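Local structure of transcriptional regulator, TetR family (3VPR) at residues A13-T17 with P95-T99; L57-L62 with H86-F90; L62-E67 with R121-N125; A78-F82 with N125-L130. The protein represses transcription as a TetR-family dimer, probably by binding regulatory DNA through an N-terminal helix-turn-helix. The contacts are given in a common frame with arbitrary orientation. Numbering follows the deposited sequence.

Interaction 1 (A13-T17 with P95-T99); sequences AKLFT and PFFVT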
loop_
_atom_site.group_PDB
_atom_site.type_symbol
_atom_site.label_atom_id
_atom_site.label_comp_id
_atom_site.label_asym_id
_atom_site.label_seq_id
_atom_site.Cartn_x
_atom_site.Cartn_y
_atom_site.Cartn_z
ATOM N N ALA A 13 17.307 -11.063 4.016
ATOM C CA ALA A 13 16.118 -10.237 4.150
ATOM C C ALA A 13 16.470 -8.850 4.710
ATOM O O ALA A 13 15.966 -7.841 4.224
ATOM C CB ALA A 13 15.090 -10.925 5.042
ATOM N N LYS A 14 17.328 -8.795 5.727
ATOM C CA LYS A 14 17.715 -7.503 6.294
ATOM C C LYS A 14 18.525 -6.685 5.292
ATOM O O LYS A 14 18.312 -5.487 5.144
ATOM C CB LYS A 14 18.548 -7.679 7.558
ATOM C CG LYS A 14 17.799 -8.256 8.730
ATOM C CD LYS A 14 18.731 -8.374 9.932
ATOM C CE LYS A 14 18.053 -9.079 11.095
ATOM N NZ LYS A 14 18.967 -9.196 12.265
ATOM N N LEU A 15 19.448 -7.336 4.598
ATOM C CA LEU A 15 20.284 -6.628 3.640
ATOM C C LEU A 15 19.440 -6.068 2.497
ATOM O O LEU A 15 19.650 -4.938 2.068
ATOM C CB LEU A 15 21.387 -7.546 3.107
ATOM C CG LEU A 15 22.302 -6.879 2.087
ATOM C CD1 LEU A 15 22.950 -5.647 2.717
ATOM C CD2 LEU A 15 23.360 -7.860 1.624
ATOM N N PHE A 16 18.478 -6.852 2.019
ATOM C CA PHE A 16 17.608 -6.397 0.942
ATOM C C PHE A 16 16.778 -5.210 1.424
ATOM O O PHE A 16 16.493 -4.297 0.658
ATOM C CB PHE A 16 16.662 -7.506 0.478
ATOM C CG PHE A 16 17.346 -8.649 -0.220
ATOM C CD1 PHE A 16 18.498 -8.442 -0.967
ATOM C CD2 PHE A 16 16.805 -9.935 -0.158
ATOM C CE1 PHE A 16 19.109 -9.503 -1.647
ATOM C CE2 PHE A 16 17.399 -10.997 -0.832
ATOM C CZ PHE A 16 18.556 -10.784 -1.579
ATOM N N THR A 17 16.378 -5.235 2.691
ATOM C CA THR A 17 15.598 -4.144 3.259
ATOM C C THR A 17 16.455 -2.872 3.354
ATOM O O THR A 17 15.963 -1.767 3.149
ATOM C CB THR A 17 15.079 -4.518 4.671
ATOM O OG1 THR A 17 14.117 -5.572 4.558
ATOM C CG2 THR A 17 14.433 -3.305 5.358
ATOM N N PRO A 95 11.535 -7.243 8.242
ATOM C CA PRO A 95 12.410 -7.317 7.064
ATOM C C PRO A 95 11.962 -8.274 5.949
ATOM O O PRO A 95 12.213 -8.013 4.772
ATOM C CB PRO A 95 13.780 -7.674 7.657
ATOM C CG PRO A 95 13.457 -8.264 9.005
ATOM C CD PRO A 95 12.284 -7.486 9.488
ATOM N N PHE A 96 11.304 -9.374 6.307
ATOM C CA PHE A 96 10.823 -10.315 5.298
ATOM C C PHE A 96 9.712 -9.694 4.452
ATOM O O PHE A 96 9.596 -9.971 3.258
ATOM C CB PHE A 96 10.280 -11.587 5.948
ATOM C CG PHE A 96 11.337 -12.473 6.525
ATOM C CD1 PHE A 96 11.853 -12.228 7.791
ATOM C CD2 PHE A 96 11.822 -13.557 5.799
ATOM C CE1 PHE A 96 12.843 -13.053 8.329
ATOM C CE2 PHE A 96 12.815 -14.392 6.325
ATOM C CZ PHE A 96 13.326 -14.139 7.592
ATOM N N PHE A 97 8.889 -8.863 5.084
ATOM C CA PHE A 97 7.788 -8.205 4.392
ATOM C C PHE A 97 8.284 -7.105 3.475
ATOM O O PHE A 97 7.781 -6.950 2.363
ATOM C CB PHE A 97 6.789 -7.665 5.408
ATOM C CG PHE A 97 5.861 -8.715 5.933
ATOM C CD1 PHE A 97 4.659 -8.986 5.284
ATOM C CD2 PHE A 97 6.221 -9.492 7.022
ATOM C CE1 PHE A 97 3.832 -10.021 5.715
ATOM C CE2 PHE A 97 5.400 -10.528 7.458
ATOM C CZ PHE A 97 4.207 -10.793 6.804
ATOM N N VAL A 98 9.273 -6.347 3.935
ATOM C CA VAL A 98 9.832 -5.288 3.114
ATOM C C VAL A 98 10.474 -5.931 1.885
ATOM O O VAL A 98 10.420 -5.389 0.782
ATOM C CB VAL A 98 10.887 -4.473 3.892
ATOM C CG1 VAL A 98 11.579 -3.474 2.955
ATOM C CG2 VAL A 98 10.216 -3.738 5.049
ATOM N N THR A 99 11.059 -7.107 2.072
ATOM C CA THR A 99 11.705 -7.798 0.963
ATOM C C THR A 99 10.673 -8.310 -0.040
ATOM O O THR A 99 10.792 -8.075 -1.245
ATOM C CB THR A 99 12.548 -9.000 1.459
ATOM O OG1 THR A 99 13.622 -8.530 2.285
ATOM C CG2 THR A 99 13.126 -9.772 0.276
#

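Interaction 2 (L57-L62 with H86-F90); sequences LALKGL and HARYF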
loop_
_atom_site.group_PDB
_atom_site.type_symbol
_atom_site.label_atom_id
_atom_site.label_comp_id
_atom_site.label_asym_id
_atom_site.label_seq_id
_atom_site.Cartn_x
_atom_site.Cartn_y
_atom_site.Cartn_z
ATOM N N LEU A 57 8.358 -17.724 3.354
ATOM C CA LEU A 57 8.424 -17.670 4.820
ATOM C C LEU A 57 7.482 -16.614 5.402
ATOM O O LEU A 57 6.783 -16.852 6.387
ATOM C CB LEU A 57 9.859 -17.381 5.270
ATOM C CG LEU A 57 10.182 -17.327 6.768
ATOM C CD1 LEU A 57 11.645 -17.699 6.972
ATOM C CD2 LEU A 57 9.882 -15.933 7.346
ATOM N N ALA A 58 7.463 -15.439 4.792
ATOM C CA ALA A 58 6.593 -14.378 5.266
ATOM C C ALA A 58 5.125 -14.692 5.001
ATOM O O ALA A 58 4.298 -14.540 5.894
ATOM C CB ALA A 58 6.976 -13.051 4.605
ATOM N N LEU A 59 4.810 -15.135 3.782
ATOM C CA LEU A 59 3.432 -15.447 3.400
ATOM C C LEU A 59 2.846 -16.678 4.076
ATOM O O LEU A 59 1.661 -16.683 4.409
ATOM C CB LEU A 59 3.319 -15.582 1.874
ATOM C CG LEU A 59 3.529 -14.251 1.138
ATOM C CD1 LEU A 59 3.674 -14.476 -0.359
ATOM C CD2 LEU A 59 2.365 -13.328 1.434
ATOM N N LYS A 60 3.660 -17.715 4.282
ATOM C CA LYS A 60 3.176 -18.929 4.943
ATOM C C LYS A 60 2.873 -18.612 6.397
ATOM O O LYS A 60 1.863 -19.054 6.938
ATOM C CB LYS A 60 4.212 -20.055 4.868
ATOM C CG LYS A 60 4.225 -20.787 3.528
ATOM C CD LYS A 60 5.225 -21.948 3.525
ATOM C CE LYS A 60 5.122 -22.777 2.248
ATOM N NZ LYS A 60 6.166 -23.839 2.184
ATOM N N GLY A 61 3.749 -17.837 7.025
ATOM C CA GLY A 61 3.524 -17.467 8.408
ATOM C C GLY A 61 2.273 -16.613 8.507
ATOM O O GLY A 61 1.493 -16.735 9.448
ATOM N N LEU A 62 2.064 -15.752 7.518
ATOM C CA LEU A 62 0.892 -14.886 7.527
ATOM C C LEU A 62 -0.375 -15.717 7.346
ATOM O O LEU A 62 -1.333 -15.575 8.094
ATOM C CB LEU A 62 1.013 -13.832 6.418
ATOM C CG LEU A 62 0.006 -12.687 6.420
ATOM C CD1 LEU A 62 0.009 -12.024 7.791
ATOM C CD2 LEU A 62 0.356 -11.679 5.339
ATOM N N HIS A 86 -2.266 -10.785 12.025
ATOM C CA HIS A 86 -1.628 -10.308 10.797
ATOM C C HIS A 86 -0.598 -9.229 11.121
ATOM O O HIS A 86 0.556 -9.330 10.726
ATOM C CB HIS A 86 -2.692 -9.750 9.842
ATOM C CG HIS A 86 -2.143 -9.185 8.567
ATOM N ND1 HIS A 86 -2.521 -9.651 7.324
ATOM C CD2 HIS A 86 -1.266 -8.179 8.341
ATOM C CE1 HIS A 86 -1.898 -8.956 6.390
ATOM N NE2 HIS A 86 -1.130 -8.058 6.979
ATOM N N ALA A 87 -1.028 -8.208 11.855
ATOM C CA ALA A 87 -0.178 -7.083 12.243
ATOM C C ALA A 87 0.980 -7.489 13.151
ATOM O O ALA A 87 2.079 -6.947 13.044
ATOM C CB ALA A 87 -1.029 -6.001 12.939
ATOM N N ARG A 88 0.731 -8.426 14.059
ATOM C CA ARG A 88 1.791 -8.878 14.949
ATOM C C ARG A 88 2.849 -9.623 14.144
ATOM O O ARG A 88 4.042 -9.366 14.283
ATOM C CB ARG A 88 1.241 -9.790 16.046
ATOM C CG ARG A 88 2.341 -10.515 16.805
ATOM C CD ARG A 88 1.831 -11.250 18.027
ATOM N NE ARG A 88 1.748 -10.372 19.186
ATOM C CZ ARG A 88 1.546 -10.785 20.433
ATOM N NH1 ARG A 88 1.404 -12.077 20.703
ATOM N NH2 ARG A 88 1.487 -9.898 21.414
ATOM N N TYR A 89 2.410 -10.542 13.292
ATOM C CA TYR A 89 3.345 -11.297 12.475
ATOM C C TYR A 89 4.147 -10.337 11.598
ATOM O O TYR A 89 5.357 -10.464 11.464
ATOM C CB TYR A 89 2.602 -12.286 11.585
ATOM C CG TYR A 89 3.534 -13.220 10.864
ATOM C CD1 TYR A 89 4.055 -14.338 11.506
ATOM C CD2 TYR A 89 3.921 -12.973 9.551
ATOM C CE1 TYR A 89 4.940 -15.190 10.867
ATOM C CE2 TYR A 89 4.807 -13.823 8.894
ATOM C CZ TYR A 89 5.315 -14.929 9.561
ATOM O OH TYR A 89 6.202 -15.777 8.930
ATOM N N PHE A 90 3.460 -9.376 10.991
ATOM C CA PHE A 90 4.124 -8.404 10.133
ATOM C C PHE A 90 5.271 -7.710 10.870
ATOM O O PHE A 90 6.385 -7.616 10.355
ATOM C CB PHE A 90 3.112 -7.362 9.648
ATOM C CG PHE A 90 3.721 -6.021 9.350
ATOM C CD1 PHE A 90 4.552 -5.851 8.245
ATOM C CD2 PHE A 90 3.471 -4.923 10.186
ATOM C CE1 PHE A 90 5.133 -4.598 7.964
ATOM C CE2 PHE A 90 4.047 -3.665 9.918
ATOM C CZ PHE A 90 4.880 -3.504 8.805
#

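Interaction 3 (L62-E67 with R121-N125); sequences LVAAGE and RHEEN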
loop_
_atom_site.group_PDB
_atom_site.type_symbol
_atom_site.label_atom_id
_atom_site.label_comp_id
_atom_site.label_asym_id
_atom_site.label_seq_id
_atom_site.Cartn_x
_atom_site.Cartn_y
_atom_site.Cartn_z
ATOM N N LEU A 62 2.064 -15.752 7.518
ATOM C CA LEU A 62 0.892 -14.886 7.527
ATOM C C LEU A 62 -0.375 -15.717 7.346
ATOM O O LEU A 62 -1.333 -15.575 8.094
ATOM C CB LEU A 62 1.013 -13.832 6.418
ATOM C CG LEU A 62 0.006 -12.687 6.420
ATOM C CD1 LEU A 62 0.009 -12.024 7.791
ATOM C CD2 LEU A 62 0.356 -11.679 5.339
ATOM N N VAL A 63 -0.375 -16.596 6.352
ATOM C CA VAL A 63 -1.531 -17.445 6.088
ATOM C C VAL A 63 -1.912 -18.255 7.328
ATOM O O VAL A 63 -3.097 -18.387 7.667
ATOM C CB VAL A 63 -1.252 -18.420 4.935
ATOM C CG1 VAL A 63 -2.322 -19.498 4.882
ATOM C CG2 VAL A 63 -1.218 -17.665 3.623
ATOM N N ALA A 64 -0.917 -18.806 8.003
ATOM C CA ALA A 64 -1.201 -19.594 9.195
ATOM C C ALA A 64 -1.885 -18.697 10.218
ATOM O O ALA A 64 -2.850 -19.105 10.870
ATOM C CB ALA A 64 0.094 -20.169 9.772
ATOM N N ALA A 65 -1.383 -17.471 10.339
ATOM C CA ALA A 65 -1.921 -16.497 11.285
ATOM C C ALA A 65 -3.419 -16.281 11.109
ATOM O O ALA A 65 -4.158 -16.210 12.087
ATOM C CB ALA A 65 -1.184 -15.180 11.140
ATOM N N GLY A 66 -3.861 -16.190 9.860
ATOM C CA GLY A 66 -5.269 -15.981 9.578
ATOM C C GLY A 66 -6.131 -17.224 9.707
ATOM O O GLY A 66 -7.354 -17.133 9.834
ATOM N N GLU A 67 -5.509 -18.396 9.660
ATOM C CA GLU A 67 -6.265 -19.634 9.787
ATOM C C GLU A 67 -6.719 -19.807 11.227
ATOM O O GLU A 67 -7.749 -20.412 11.489
ATOM C CB GLU A 67 -5.418 -20.830 9.348
ATOM C CG GLU A 67 -5.095 -20.822 7.864
ATOM C CD GLU A 67 -4.171 -21.949 7.446
ATOM O OE1 GLU A 67 -3.174 -22.206 8.162
ATOM O OE2 GLU A 67 -4.438 -22.563 6.394
ATOM N N ARG A 121 -4.928 -16.827 -0.878
ATOM C CA ARG A 121 -5.475 -17.719 0.149
ATOM C C ARG A 121 -5.793 -16.948 1.422
ATOM O O ARG A 121 -6.820 -17.177 2.075
ATOM C CB ARG A 121 -4.472 -18.835 0.451
ATOM C CG ARG A 121 -4.953 -19.932 1.392
ATOM C CD ARG A 121 -3.919 -21.073 1.408
ATOM N NE ARG A 121 -4.288 -22.191 2.276
ATOM C CZ ARG A 121 -5.316 -23.007 2.059
ATOM N NH1 ARG A 121 -6.095 -22.841 0.997
ATOM N NH2 ARG A 121 -5.570 -23.989 2.913
ATOM N N HIS A 122 -4.899 -16.031 1.773
ATOM C CA HIS A 122 -5.065 -15.205 2.959
ATOM C C HIS A 122 -6.302 -14.304 2.803
ATOM O O HIS A 122 -7.095 -14.152 3.732
ATOM C CB HIS A 122 -3.813 -14.345 3.159
ATOM C CG HIS A 122 -3.751 -13.659 4.487
ATOM N ND1 HIS A 122 -3.800 -14.345 5.683
ATOM C CD2 HIS A 122 -3.589 -12.352 4.809
ATOM C CE1 HIS A 122 -3.665 -13.491 6.684
ATOM N NE2 HIS A 122 -3.534 -12.276 6.180
ATOM N N GLU A 123 -6.453 -13.710 1.621
ATOM C CA GLU A 123 -7.579 -12.828 1.336
ATOM C C GLU A 123 -8.880 -13.630 1.358
ATOM O O GLU A 123 -9.922 -13.143 1.808
ATOM C CB GLU A 123 -7.377 -12.148 -0.027
ATOM C CG GLU A 123 -8.569 -11.333 -0.510
ATOM C CD GLU A 123 -8.169 -10.224 -1.469
ATOM O OE1 GLU A 123 -7.225 -10.422 -2.264
ATOM O OE2 GLU A 123 -8.803 -9.151 -1.437
ATOM N N GLU A 124 -8.811 -14.870 0.887
ATOM C CA GLU A 124 -9.984 -15.745 0.869
ATOM C C GLU A 124 -10.405 -16.158 2.286
ATOM O O GLU A 124 -11.592 -16.314 2.560
ATOM C CB GLU A 124 -9.710 -16.981 0.007
ATOM C CG GLU A 124 -10.901 -17.923 -0.126
ATOM C CD GLU A 124 -12.176 -17.207 -0.555
ATOM O OE1 GLU A 124 -12.152 -16.511 -1.599
ATOM O OE2 GLU A 124 -13.203 -17.344 0.155
ATOM N N ASN A 125 -9.443 -16.323 3.193
ATOM C CA ASN A 125 -9.790 -16.687 4.568
ATOM C C ASN A 125 -10.483 -15.503 5.248
ATOM O O ASN A 125 -11.389 -15.682 6.076
ATOM C CB ASN A 125 -8.548 -17.074 5.377
ATOM C CG ASN A 125 -7.995 -18.436 4.990
ATOM O OD1 ASN A 125 -8.753 -19.345 4.659
ATOM N ND2 ASN A 125 -6.669 -18.589 5.047
HETATM O O HOH W 1 -5.124 -16.855 6.482
#

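Interaction 4 (A78-F82 with N125-L130); sequences ALRRF and NLRAIL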
loop_
_atom_site.group_PDB
_atom_site.type_symbol
_atom_site.label_atom_id
_atom_site.label_comp_id
_atom_site.label_asym_id
_atom_site.label_seq_id
_atom_site.Cartn_x
_atom_site.Cartn_y
_atom_site.Cartn_z
ATOM N N ALA A 78 -13.475 -13.139 15.490
ATOM C CA ALA A 78 -12.659 -13.813 14.498
ATOM C C ALA A 78 -11.975 -12.769 13.612
ATOM O O ALA A 78 -10.821 -12.931 13.204
ATOM C CB ALA A 78 -13.531 -14.732 13.647
ATOM N N LEU A 79 -12.694 -11.693 13.314
ATOM C CA LEU A 79 -12.130 -10.645 12.476
ATOM C C LEU A 79 -11.022 -9.928 13.234
ATOM O O LEU A 79 -9.974 -9.632 12.670
ATOM C CB LEU A 79 -13.214 -9.646 12.064
ATOM C CG LEU A 79 -12.712 -8.444 11.245
ATOM C CD1 LEU A 79 -12.151 -8.926 9.914
ATOM C CD2 LEU A 79 -13.851 -7.453 11.021
ATOM N N ARG A 80 -11.238 -9.678 14.524
ATOM C CA ARG A 80 -10.235 -8.974 15.325
ATOM C C ARG A 80 -8.943 -9.773 15.464
ATOM O O ARG A 80 -7.839 -9.224 15.351
ATOM C CB ARG A 80 -10.790 -8.636 16.713
ATOM C CG ARG A 80 -9.817 -7.813 17.576
ATOM C CD ARG A 80 -10.469 -7.292 18.871
ATOM N NE ARG A 80 -10.650 -8.325 19.895
ATOM C CZ ARG A 80 -9.669 -8.857 20.626
ATOM N NH1 ARG A 80 -8.412 -8.462 20.465
ATOM N NH2 ARG A 80 -9.947 -9.789 21.527
ATOM N N ARG A 81 -9.082 -11.072 15.704
ATOM C CA ARG A 81 -7.915 -11.921 15.845
ATOM C C ARG A 81 -7.173 -11.980 14.522
ATOM O O ARG A 81 -5.957 -11.915 14.484
ATOM C CB ARG A 81 -8.326 -13.319 16.296
ATOM C CG ARG A 81 -9.164 -13.302 17.566
ATOM C CD ARG A 81 -8.910 -14.532 18.408
ATOM N NE ARG A 81 -7.587 -14.471 19.018
ATOM C CZ ARG A 81 -6.859 -15.535 19.332
ATOM N NH1 ARG A 81 -7.321 -16.757 19.091
ATOM N NH2 ARG A 81 -5.660 -15.377 19.882
ATOM N N PHE A 82 -7.902 -12.093 13.424
ATOM C CA PHE A 82 -7.243 -12.128 12.137
ATOM C C PHE A 82 -6.389 -10.860 11.951
ATOM O O PHE A 82 -5.200 -10.938 11.639
ATOM C CB PHE A 82 -8.276 -12.224 11.026
ATOM C CG PHE A 82 -7.685 -12.270 9.642
ATOM C CD1 PHE A 82 -7.252 -11.107 9.009
ATOM C CD2 PHE A 82 -7.589 -13.481 8.957
ATOM C CE1 PHE A 82 -6.736 -11.153 7.704
ATOM C CE2 PHE A 82 -7.081 -13.532 7.667
ATOM C CZ PHE A 82 -6.655 -12.371 7.036
ATOM N N ASN A 125 -9.443 -16.323 3.193
ATOM C CA ASN A 125 -9.790 -16.687 4.568
ATOM C C ASN A 125 -10.483 -15.503 5.248
ATOM O O ASN A 125 -11.389 -15.682 6.076
ATOM C CB ASN A 125 -8.548 -17.074 5.377
ATOM C CG ASN A 125 -7.995 -18.436 4.990
ATOM O OD1 ASN A 125 -8.753 -19.345 4.659
ATOM N ND2 ASN A 125 -6.669 -18.589 5.047
ATOM N N LEU A 126 -10.061 -14.287 4.897
ATOM C CA LEU A 126 -10.669 -13.105 5.489
ATOM C C LEU A 126 -12.100 -13.003 4.981
ATOM O O LEU A 126 -13.022 -12.731 5.746
ATOM C CB LEU A 126 -9.881 -11.838 5.115
ATOM C CG LEU A 126 -10.449 -10.503 5.619
ATOM C CD1 LEU A 126 -10.642 -10.558 7.120
ATOM C CD2 LEU A 126 -9.497 -9.351 5.232
ATOM N N ARG A 127 -12.273 -13.229 3.684
ATOM C CA ARG A 127 -13.589 -13.176 3.073
ATOM C C ARG A 127 -14.524 -14.181 3.722
ATOM O O ARG A 127 -15.703 -13.883 3.951
ATOM C CB ARG A 127 -13.491 -13.451 1.573
ATOM C CG ARG A 127 -12.728 -12.378 0.808
ATOM C CD ARG A 127 -12.884 -12.546 -0.697
ATOM N NE ARG A 127 -12.095 -11.559 -1.429
ATOM C CZ ARG A 127 -12.002 -11.502 -2.755
ATOM N NH1 ARG A 127 -12.655 -12.377 -3.505
ATOM N NH2 ARG A 127 -11.254 -10.570 -3.334
ATOM N N ALA A 128 -14.001 -15.368 4.022
ATOM C CA ALA A 128 -14.813 -16.403 4.663
ATOM C C ALA A 128 -15.309 -15.920 6.022
ATOM O O ALA A 128 -16.449 -16.185 6.390
ATOM C CB ALA A 128 -14.009 -17.707 4.827
ATOM N N ILE A 129 -14.458 -15.222 6.771
ATOM C CA ILE A 129 -14.868 -14.701 8.080
ATOM C C ILE A 129 -15.961 -13.637 7.905
ATOM O O ILE A 129 -16.963 -13.638 8.610
ATOM C CB ILE A 129 -13.688 -14.061 8.836
ATOM C CG1 ILE A 129 -12.659 -15.126 9.207
ATOM C CG2 ILE A 129 -14.183 -13.351 10.081
ATOM C CD1 ILE A 129 -11.426 -14.562 9.901
ATOM N N LEU A 130 -15.765 -12.734 6.955
ATOM C CA LEU A 130 -16.741 -11.680 6.699
ATOM C C LEU A 130 -18.050 -12.265 6.183
ATOM O O LEU A 130 -19.128 -11.884 6.636
ATOM C CB LEU A 130 -16.186 -10.678 5.679
ATOM C CG LEU A 130 -14.928 -9.936 6.139
ATOM C CD1 LEU A 130 -14.333 -9.131 4.980
ATOM C CD2 LEU A 130 -15.281 -9.034 7.315
#

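Interaction 1 (A13-T17 with P95-T99)
Two helices cross here at 56°, their axes 8.1 Å apart, a close approach made possible by small side chains. T17 and T99 both adopt the m rotamer, which folds each hydroxyl back onto its own helix: T17 OG1 donates to A13 O (2.9 Å) and T99 OG1 donates to P95 O (2.9 Å). Although A13 O lies 3.1 Å from T99 OG1, and P95 O lies 3.1 Å from T17 OG1, the angles are too poor for hydrogen bonds between the helices, so the two threonines meet by packing. T17 OG1 also rests 3.5 Å from V98 CB. The methyl of A13 sits over the face of the F96 ring, CB 4.2 Å from its centroid, a CH-pi contact, and P95 CB lies 4.2 Å from K14 CA. This packing joins the DNA-binding domain, through helix 4-19, to helix 94-103 of the C-terminal domain. Helix 47-70 backs helix 94-103, with I54 and L57 against F96 and L51 and I54 against T99, while F16 reaches L29 of helix 26-33.

Interaction 2 (L57-L62 with H86-F90)
Y89 lays its ring across the backbone of helix 47-70, one face over G61 C and L62 N, and its hydroxyl donates a hydrogen bond to L57 O (OH to O, 2.8 Å). That carbonyl also accepts the helical bond from G61 N (3.3 Å), so the tyrosine adds a second donor to an oxygen already used within the helix. G61 makes the overlap possible: its CA is 3.2 Å from Y89 OH, and a CB there would collide with the hydroxyl. A58 O comes within 3.1 Å of Y89 CE2 as the ring passes. One turn earlier on the second helix, H86 turns a ring face to L62, whose CD1 lies 3.7 Å from the imidazole centroid in a CH-pi contact. The polar edge of H86 is engaged elsewhere, ND1 with H122 NE2 and NE2 weakly with N156. The two segments run nearly antiparallel, at 152° with axes 10.2 Å apart, and join helix 47-70, the link from the DNA-binding domain, to helix 75-92 of the C-terminal domain. F96 and F97 of helix 94-103 pack on the L57-L62 side, helix 109-135 touches L59 and L62, and helix 144-161 lies against H86 and F90.

Interaction 3 (L62-E67 with R121-N125)
In the all-helical C-terminal domain of this TetR-family protein, helices 47-70 and 109-135 run side by side, nearly parallel here at 13° with axes 9.3 Å apart. L62 begins the contact by laying CG over the face of the H122 imidazole, 3.8 Å from its centroid, a CH-pi contact; its carbonyl O approaches H122 CE1 at 3.4 Å. V63 sits at the closest backbone approach, 5.2 Å from CA to CA of H122. Its CG2 packs 4.2 Å from H122 CB, and its CG1 lies 4.1 Å from CD of R121, against the aliphatic part of the arginine. G66 follows one turn after L62 and presents a bare CA to the imidazole edge, 4.1 Å from H122 CE1; a CB would point at the ring and clash with it, so the missing side chain lets H122 fit between the helices. E67 ends the segment nearer the surface: its CG touches N125 ND2 at 3.9 Å, while OE2 forms a long salt bridge with R121 NH2 (3.9 Å). Beyond the two segments, H122 NE2 bonds to H86 and the ring stacks on F82 of helix 75-92. With no direct hydrogen bond across the segments, one water makes the polar link: it donates to V63 O (2.8 Å), accepts from N125 ND2 (2.7 Å) and hydrogen-bonds H122 ND1 (2.9 Å).

Interaction 4 (A78-F82 with N125-L130)
This is a buried, largely apolar contact between antiparallel helices of the C-terminal domain, helix 75-92 against helix 109-135, well away from the DNA-binding helix-turn-helix. The segments meet at 157° with axes 10.1 Å apart, a spacing filled by large aliphatic and aromatic side chains and crossed by no hydrogen bond. I129 points at the first helix and touches three of its residues: CG2 packs on A78 CB at 3.9 Å and on L79 CB at 4.3 Å, while CD1 reaches F82 CB at 4.1 Å. One turn back, L126 covers a face of the F82 ring; its CB lies 3.8 Å from F82 CZ, and its CD1 stands 4.1 Å from the ring centroid in a CH-pi contact. L79 bends its end across the gap, bringing CD1 to 3.6 Å from L126 CD1 and 4.1 Å from L130 CD2. A69 of helix 47-70 lies against F82 and I129, and L70 against I129 and N125; V151 and L152 of helix 144-161 pack on L126, and H178 of helix 170-183 touches L79. L185 of the second subunit packs on both L79 and L130, which ties this core to the dimer interface.

How the interactions relate
Helix 47-70 serves interactions 2 and 3, whose centres are 9 Å apart and which share L62: the leucine packs on H86 in one and on H122 in the other, and the two histidines join through a probable hydrogen bond, H86 ND1 to H122 NE2 (3.0 Å). H122 also carries the packing on to interaction 4, its CE1 3.2 Å from F82 CZ, and N125 belongs to both contacts. Toward the predicted helix-turn-helix, F96 CD2 of interaction 1 meets L57 CD2 of interaction 2 at 3.4 Å. Interactions 1 and 4, with centres about 27 Å apart, do not touch; the other two connect the interdomain junction to the subunit-facing end.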